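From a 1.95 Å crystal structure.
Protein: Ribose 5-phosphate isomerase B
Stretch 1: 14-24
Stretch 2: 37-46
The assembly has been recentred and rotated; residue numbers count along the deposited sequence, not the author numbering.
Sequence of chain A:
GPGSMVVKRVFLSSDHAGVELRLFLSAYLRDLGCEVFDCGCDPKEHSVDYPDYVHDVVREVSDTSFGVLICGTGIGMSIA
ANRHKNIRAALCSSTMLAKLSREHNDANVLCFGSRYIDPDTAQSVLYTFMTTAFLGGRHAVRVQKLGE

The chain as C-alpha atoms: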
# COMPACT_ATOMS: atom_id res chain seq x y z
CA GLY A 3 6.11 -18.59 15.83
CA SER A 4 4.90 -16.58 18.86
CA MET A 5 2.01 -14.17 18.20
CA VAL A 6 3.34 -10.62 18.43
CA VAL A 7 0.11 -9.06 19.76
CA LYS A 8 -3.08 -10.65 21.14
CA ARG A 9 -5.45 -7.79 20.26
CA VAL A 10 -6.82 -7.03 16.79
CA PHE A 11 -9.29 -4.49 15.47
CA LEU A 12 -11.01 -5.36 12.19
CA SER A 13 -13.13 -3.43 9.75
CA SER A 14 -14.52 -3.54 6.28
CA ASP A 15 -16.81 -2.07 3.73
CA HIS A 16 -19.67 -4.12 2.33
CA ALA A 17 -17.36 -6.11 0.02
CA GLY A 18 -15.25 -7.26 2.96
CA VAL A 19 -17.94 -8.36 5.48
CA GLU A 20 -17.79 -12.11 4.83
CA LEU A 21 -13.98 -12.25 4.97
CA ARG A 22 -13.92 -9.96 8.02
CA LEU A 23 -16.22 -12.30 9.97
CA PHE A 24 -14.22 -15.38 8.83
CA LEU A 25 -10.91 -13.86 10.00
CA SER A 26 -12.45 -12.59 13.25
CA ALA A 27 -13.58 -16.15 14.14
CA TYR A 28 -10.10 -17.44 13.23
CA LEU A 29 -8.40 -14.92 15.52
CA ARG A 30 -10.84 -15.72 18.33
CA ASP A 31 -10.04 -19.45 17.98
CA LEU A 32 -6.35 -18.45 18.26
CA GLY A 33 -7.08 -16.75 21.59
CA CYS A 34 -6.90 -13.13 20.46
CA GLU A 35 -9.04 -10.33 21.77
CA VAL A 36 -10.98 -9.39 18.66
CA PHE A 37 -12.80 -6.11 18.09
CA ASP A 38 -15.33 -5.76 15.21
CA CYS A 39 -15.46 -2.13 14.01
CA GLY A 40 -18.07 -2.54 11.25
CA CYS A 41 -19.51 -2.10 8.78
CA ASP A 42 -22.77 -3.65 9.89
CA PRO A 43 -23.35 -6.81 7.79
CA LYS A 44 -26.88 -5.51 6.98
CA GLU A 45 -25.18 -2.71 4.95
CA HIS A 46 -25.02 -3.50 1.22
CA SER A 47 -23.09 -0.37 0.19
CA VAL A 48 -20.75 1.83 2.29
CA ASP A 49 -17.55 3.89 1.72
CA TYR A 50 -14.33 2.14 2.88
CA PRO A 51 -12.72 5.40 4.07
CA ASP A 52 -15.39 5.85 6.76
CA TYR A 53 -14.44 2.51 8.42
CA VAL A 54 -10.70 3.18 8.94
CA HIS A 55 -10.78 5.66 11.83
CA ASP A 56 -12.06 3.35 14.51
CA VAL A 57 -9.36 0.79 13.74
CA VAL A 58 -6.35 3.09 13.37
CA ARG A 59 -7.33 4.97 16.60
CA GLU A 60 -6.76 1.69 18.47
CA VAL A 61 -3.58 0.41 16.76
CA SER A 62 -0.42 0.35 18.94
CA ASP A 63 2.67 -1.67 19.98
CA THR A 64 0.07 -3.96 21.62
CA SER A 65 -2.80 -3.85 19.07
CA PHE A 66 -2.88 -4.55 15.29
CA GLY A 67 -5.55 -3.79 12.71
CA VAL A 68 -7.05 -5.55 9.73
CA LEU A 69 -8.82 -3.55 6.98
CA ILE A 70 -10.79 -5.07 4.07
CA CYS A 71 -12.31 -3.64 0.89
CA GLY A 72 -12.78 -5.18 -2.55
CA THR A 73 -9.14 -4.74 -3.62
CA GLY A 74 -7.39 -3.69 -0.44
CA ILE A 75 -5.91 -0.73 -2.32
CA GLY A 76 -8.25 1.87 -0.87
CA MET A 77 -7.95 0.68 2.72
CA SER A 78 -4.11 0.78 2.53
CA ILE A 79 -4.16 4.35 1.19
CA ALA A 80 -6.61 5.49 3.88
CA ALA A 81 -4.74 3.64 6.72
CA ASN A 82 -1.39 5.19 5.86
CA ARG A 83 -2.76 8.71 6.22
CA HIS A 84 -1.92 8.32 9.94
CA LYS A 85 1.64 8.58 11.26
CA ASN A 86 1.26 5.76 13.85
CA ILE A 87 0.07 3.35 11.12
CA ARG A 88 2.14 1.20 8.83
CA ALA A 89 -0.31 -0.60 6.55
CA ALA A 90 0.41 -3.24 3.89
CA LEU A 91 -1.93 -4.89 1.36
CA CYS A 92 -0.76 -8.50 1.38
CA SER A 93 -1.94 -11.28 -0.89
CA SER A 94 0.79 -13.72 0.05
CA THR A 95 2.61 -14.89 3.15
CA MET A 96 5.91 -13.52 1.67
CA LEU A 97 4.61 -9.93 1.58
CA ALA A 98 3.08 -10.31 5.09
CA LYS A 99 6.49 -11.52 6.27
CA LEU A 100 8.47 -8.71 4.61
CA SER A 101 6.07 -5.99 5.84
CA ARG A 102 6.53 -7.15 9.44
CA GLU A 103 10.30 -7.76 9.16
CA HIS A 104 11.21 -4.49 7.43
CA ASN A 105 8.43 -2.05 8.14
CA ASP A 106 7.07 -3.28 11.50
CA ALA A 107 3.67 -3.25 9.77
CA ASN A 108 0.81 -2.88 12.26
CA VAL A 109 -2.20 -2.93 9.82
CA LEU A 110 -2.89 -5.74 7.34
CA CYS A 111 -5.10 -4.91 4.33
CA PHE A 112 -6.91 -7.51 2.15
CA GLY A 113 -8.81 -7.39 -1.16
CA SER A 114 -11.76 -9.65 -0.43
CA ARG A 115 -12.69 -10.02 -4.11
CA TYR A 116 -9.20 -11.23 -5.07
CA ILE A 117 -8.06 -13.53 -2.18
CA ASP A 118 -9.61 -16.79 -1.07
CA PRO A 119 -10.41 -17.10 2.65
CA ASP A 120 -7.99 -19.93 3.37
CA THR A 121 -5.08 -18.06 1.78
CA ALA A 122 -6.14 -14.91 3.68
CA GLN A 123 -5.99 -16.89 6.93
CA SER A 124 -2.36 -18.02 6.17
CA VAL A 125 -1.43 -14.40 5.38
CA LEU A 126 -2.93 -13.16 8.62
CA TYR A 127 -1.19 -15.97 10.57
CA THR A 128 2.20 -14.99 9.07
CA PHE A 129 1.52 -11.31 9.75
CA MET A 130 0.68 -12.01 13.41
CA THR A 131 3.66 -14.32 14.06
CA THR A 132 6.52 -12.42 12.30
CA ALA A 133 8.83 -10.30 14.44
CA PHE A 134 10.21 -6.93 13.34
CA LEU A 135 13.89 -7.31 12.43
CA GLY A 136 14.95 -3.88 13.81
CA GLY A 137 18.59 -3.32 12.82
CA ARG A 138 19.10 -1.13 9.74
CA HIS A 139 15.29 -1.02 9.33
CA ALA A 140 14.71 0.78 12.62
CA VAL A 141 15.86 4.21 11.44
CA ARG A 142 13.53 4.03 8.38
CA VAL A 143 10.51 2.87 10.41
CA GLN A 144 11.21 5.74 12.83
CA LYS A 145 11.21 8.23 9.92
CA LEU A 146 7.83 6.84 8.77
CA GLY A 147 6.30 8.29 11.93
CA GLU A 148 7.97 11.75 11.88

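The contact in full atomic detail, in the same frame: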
# COMPACT_ATOMS: atom_id res chain seq x y z
N SER A 14 -14.33 -3.46 7.69
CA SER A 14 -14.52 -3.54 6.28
C SER A 14 -15.64 -2.66 5.76
O SER A 14 -16.46 -2.07 6.52
CB SER A 14 -14.82 -4.99 5.87
OG SER A 14 -16.17 -5.32 6.20
N ASP A 15 -15.65 -2.55 4.44
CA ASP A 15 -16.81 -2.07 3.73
C ASP A 15 -17.67 -3.28 3.39
O ASP A 15 -17.44 -4.40 3.88
CB ASP A 15 -16.42 -1.18 2.51
CG ASP A 15 -15.84 -1.95 1.36
OD1 ASP A 15 -15.70 -3.18 1.44
OD2 ASP A 15 -15.49 -1.30 0.35
N HIS A 16 -18.70 -3.06 2.60
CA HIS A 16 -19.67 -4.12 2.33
C HIS A 16 -19.03 -5.29 1.64
O HIS A 16 -19.43 -6.42 1.87
CB HIS A 16 -20.79 -3.58 1.45
CG HIS A 16 -20.28 -2.84 0.26
ND1 HIS A 16 -19.75 -1.61 0.34
CD2 HIS A 16 -20.21 -3.22 -1.08
CE1 HIS A 16 -19.38 -1.20 -0.89
NE2 HIS A 16 -19.65 -2.18 -1.75
N ALA A 17 -18.02 -5.03 0.79
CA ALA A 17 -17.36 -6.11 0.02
C ALA A 17 -16.62 -7.07 0.94
O ALA A 17 -16.52 -8.27 0.67
CB ALA A 17 -16.38 -5.51 -1.01
N GLY A 18 -16.12 -6.53 2.04
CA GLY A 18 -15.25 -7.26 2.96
C GLY A 18 -15.91 -7.95 4.14
O GLY A 18 -15.20 -8.58 4.93
N VAL A 19 -17.23 -7.86 4.27
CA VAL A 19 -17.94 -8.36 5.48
C VAL A 19 -17.71 -9.85 5.72
O VAL A 19 -17.30 -10.26 6.82
CB VAL A 19 -19.45 -8.04 5.43
CG1 VAL A 19 -20.20 -8.78 6.54
CG2 VAL A 19 -19.70 -6.52 5.48
N GLU A 20 -17.94 -10.67 4.70
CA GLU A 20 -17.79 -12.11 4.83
C GLU A 20 -16.35 -12.50 5.24
O GLU A 20 -16.16 -13.27 6.17
CB GLU A 20 -18.21 -12.81 3.52
CG GLU A 20 -17.94 -14.30 3.45
CD GLU A 20 -18.62 -14.99 2.26
OE1 GLU A 20 -19.38 -14.31 1.51
OE2 GLU A 20 -18.41 -16.22 2.09
N LEU A 21 -15.34 -11.94 4.59
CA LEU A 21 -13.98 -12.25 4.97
C LEU A 21 -13.66 -11.74 6.38
O LEU A 21 -12.97 -12.41 7.16
CB LEU A 21 -13.00 -11.64 3.97
CG LEU A 21 -11.52 -11.95 4.17
CD1 LEU A 21 -11.27 -13.47 4.15
CD2 LEU A 21 -10.68 -11.21 3.13
N ARG A 22 -14.13 -10.53 6.70
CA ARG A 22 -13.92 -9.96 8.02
C ARG A 22 -14.45 -10.88 9.14
O ARG A 22 -13.81 -11.04 10.19
CB ARG A 22 -14.57 -8.57 8.10
CG ARG A 22 -14.22 -7.85 9.38
CD ARG A 22 -15.02 -6.58 9.60
NE ARG A 22 -16.30 -6.82 10.24
CZ ARG A 22 -17.48 -6.37 9.82
NH1 ARG A 22 -18.56 -6.62 10.55
NH2 ARG A 22 -17.62 -5.66 8.70
N LEU A 23 -15.60 -11.47 8.93
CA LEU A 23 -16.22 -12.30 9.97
C LEU A 23 -15.49 -13.66 10.06
O LEU A 23 -15.27 -14.18 11.16
CB LEU A 23 -17.72 -12.48 9.70
CG LEU A 23 -18.63 -11.24 9.78
CD1 LEU A 23 -20.07 -11.61 9.40
CD2 LEU A 23 -18.60 -10.53 11.13
N PHE A 24 -15.06 -14.18 8.90
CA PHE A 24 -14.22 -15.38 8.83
C PHE A 24 -12.89 -15.22 9.59
O PHE A 24 -12.50 -16.10 10.39
CB PHE A 24 -13.96 -15.76 7.36
CG PHE A 24 -13.12 -17.02 7.18
CD1 PHE A 24 -13.69 -18.28 7.31
CD2 PHE A 24 -11.75 -16.92 6.91
CE1 PHE A 24 -12.93 -19.43 7.14
CE2 PHE A 24 -10.98 -18.07 6.75
CZ PHE A 24 -11.57 -19.32 6.87
N PHE A 37 -11.88 -7.24 18.00
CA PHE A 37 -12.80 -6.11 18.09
C PHE A 37 -13.34 -5.77 16.69
O PHE A 37 -12.58 -5.33 15.82
CB PHE A 37 -12.09 -4.92 18.74
CG PHE A 37 -11.67 -5.17 20.16
CD1 PHE A 37 -12.52 -4.87 21.22
CD2 PHE A 37 -10.41 -5.72 20.45
CE1 PHE A 37 -12.14 -5.10 22.54
CE2 PHE A 37 -10.02 -5.96 21.77
CZ PHE A 37 -10.89 -5.65 22.81
N ASP A 38 -14.63 -6.01 16.50
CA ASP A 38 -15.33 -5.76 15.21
C ASP A 38 -15.70 -4.30 15.15
O ASP A 38 -16.47 -3.84 15.99
CB ASP A 38 -16.60 -6.63 15.14
CG ASP A 38 -17.35 -6.50 13.81
OD1 ASP A 38 -17.29 -5.45 13.15
OD2 ASP A 38 -18.07 -7.44 13.43
N CYS A 39 -15.17 -3.56 14.17
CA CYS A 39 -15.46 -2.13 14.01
C CYS A 39 -16.32 -1.79 12.78
O CYS A 39 -16.24 -0.69 12.22
CB CYS A 39 -14.16 -1.35 13.96
SG CYS A 39 -13.14 -1.60 15.43
N GLY A 40 -17.13 -2.75 12.35
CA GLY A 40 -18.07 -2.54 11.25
C GLY A 40 -17.38 -2.73 9.89
O GLY A 40 -16.19 -2.99 9.85
N CYS A 41 -18.10 -2.58 8.78
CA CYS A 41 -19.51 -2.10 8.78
C CYS A 41 -20.49 -3.18 9.20
O CYS A 41 -20.18 -4.37 9.23
CB CYS A 41 -19.90 -1.61 7.40
SG CYS A 41 -19.85 -2.92 6.15
N ASP A 42 -21.70 -2.75 9.51
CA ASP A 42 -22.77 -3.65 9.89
C ASP A 42 -23.01 -4.57 8.69
O ASP A 42 -23.13 -4.08 7.56
CB ASP A 42 -24.01 -2.80 10.18
CG ASP A 42 -25.20 -3.60 10.69
OD1 ASP A 42 -25.46 -4.74 10.26
OD2 ASP A 42 -25.93 -3.02 11.52
N PRO A 43 -23.08 -5.89 8.92
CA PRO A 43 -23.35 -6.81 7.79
C PRO A 43 -24.64 -6.53 7.01
O PRO A 43 -24.71 -6.85 5.84
CB PRO A 43 -23.42 -8.19 8.45
CG PRO A 43 -22.64 -8.04 9.72
CD PRO A 43 -22.80 -6.61 10.17
N LYS A 44 -25.64 -5.93 7.65
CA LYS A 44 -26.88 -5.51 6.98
C LYS A 44 -26.65 -4.44 5.89
O LYS A 44 -27.51 -4.20 5.07
CB LYS A 44 -27.90 -4.99 8.01
N GLU A 45 -25.48 -3.79 5.90
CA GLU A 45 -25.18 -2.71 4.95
C GLU A 45 -24.68 -3.30 3.64
O GLU A 45 -23.64 -3.99 3.61
CB GLU A 45 -24.12 -1.75 5.52
CG GLU A 45 -24.57 -0.84 6.67
CD GLU A 45 -25.54 0.24 6.23
OE1 GLU A 45 -25.20 1.03 5.33
OE2 GLU A 45 -26.67 0.29 6.80
N HIS A 46 -25.38 -2.99 2.55
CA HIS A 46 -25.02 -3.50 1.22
C HIS A 46 -24.16 -2.56 0.39
O HIS A 46 -23.56 -3.00 -0.58
CB HIS A 46 -26.27 -3.95 0.47
CG HIS A 46 -26.81 -5.30 0.95
ND1 HIS A 46 -26.73 -5.71 2.25
CD2 HIS A 46 -27.46 -6.32 0.25
CE1 HIS A 46 -27.29 -6.93 2.37
NE2 HIS A 46 -27.75 -7.30 1.15
O HOH W 1 -22.12 -7.02 2.82

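The contact is built around a bend. The peptide bond leading into C41 is cis, and this fold lets two backbone groups face S14 at once: S14 N donates to G40 O at 2.9 Å, and C41 N donates to S14 O at 2.8 Å. Two backbone bonds to one residue pin the loop beside S14. G40 has a phi of 84°, a value that by itself favours glycine.

The first bump is the sulfur of C41. With chi1 at 63°, it sits in a hollow formed by the backbone between D15 and H16 and by V19: SG lies 3.5 Å from D15 C, 3.7 Å from H16 N and 3.7 Å from V19 CG2. V19 meets the loop with both methyls, for its CG1 packs 3.8 Å from P43 CB, while L23 CD1 reaches P43 CG more loosely, at 4.4 Å.

The second bump is R22, whose guanidinium fills the hollow inside the loop's curve. NH1 forms a salt bridge with D38 OD2 at 3.0 Å, and NH2 donates to C41 O at 2.9 Å; NH1 adds a weak bond to the same oxygen at 3.1 Å. These acceptors lie near the guanidinium plane, whereas G40 C lies over one face, 3.2 Å from NH2. Within its own stretch, R22 NH2 also donates to S14 OG at 2.9 Å, and that hydroxyl donates to D15 O at 2.8 Å. D38 is braced too, its OD1 accepting from G40 N at 2.8 Å.

Where the D42 to E45 type I turn ends, H16 packs against backbone: its CB is 3.6 Å from E45 O and its CG 3.4 Å from H46 O. The rule is economical: backbone sets the register, one sulfur plugs the small hollow, and one arginine fills the polar one.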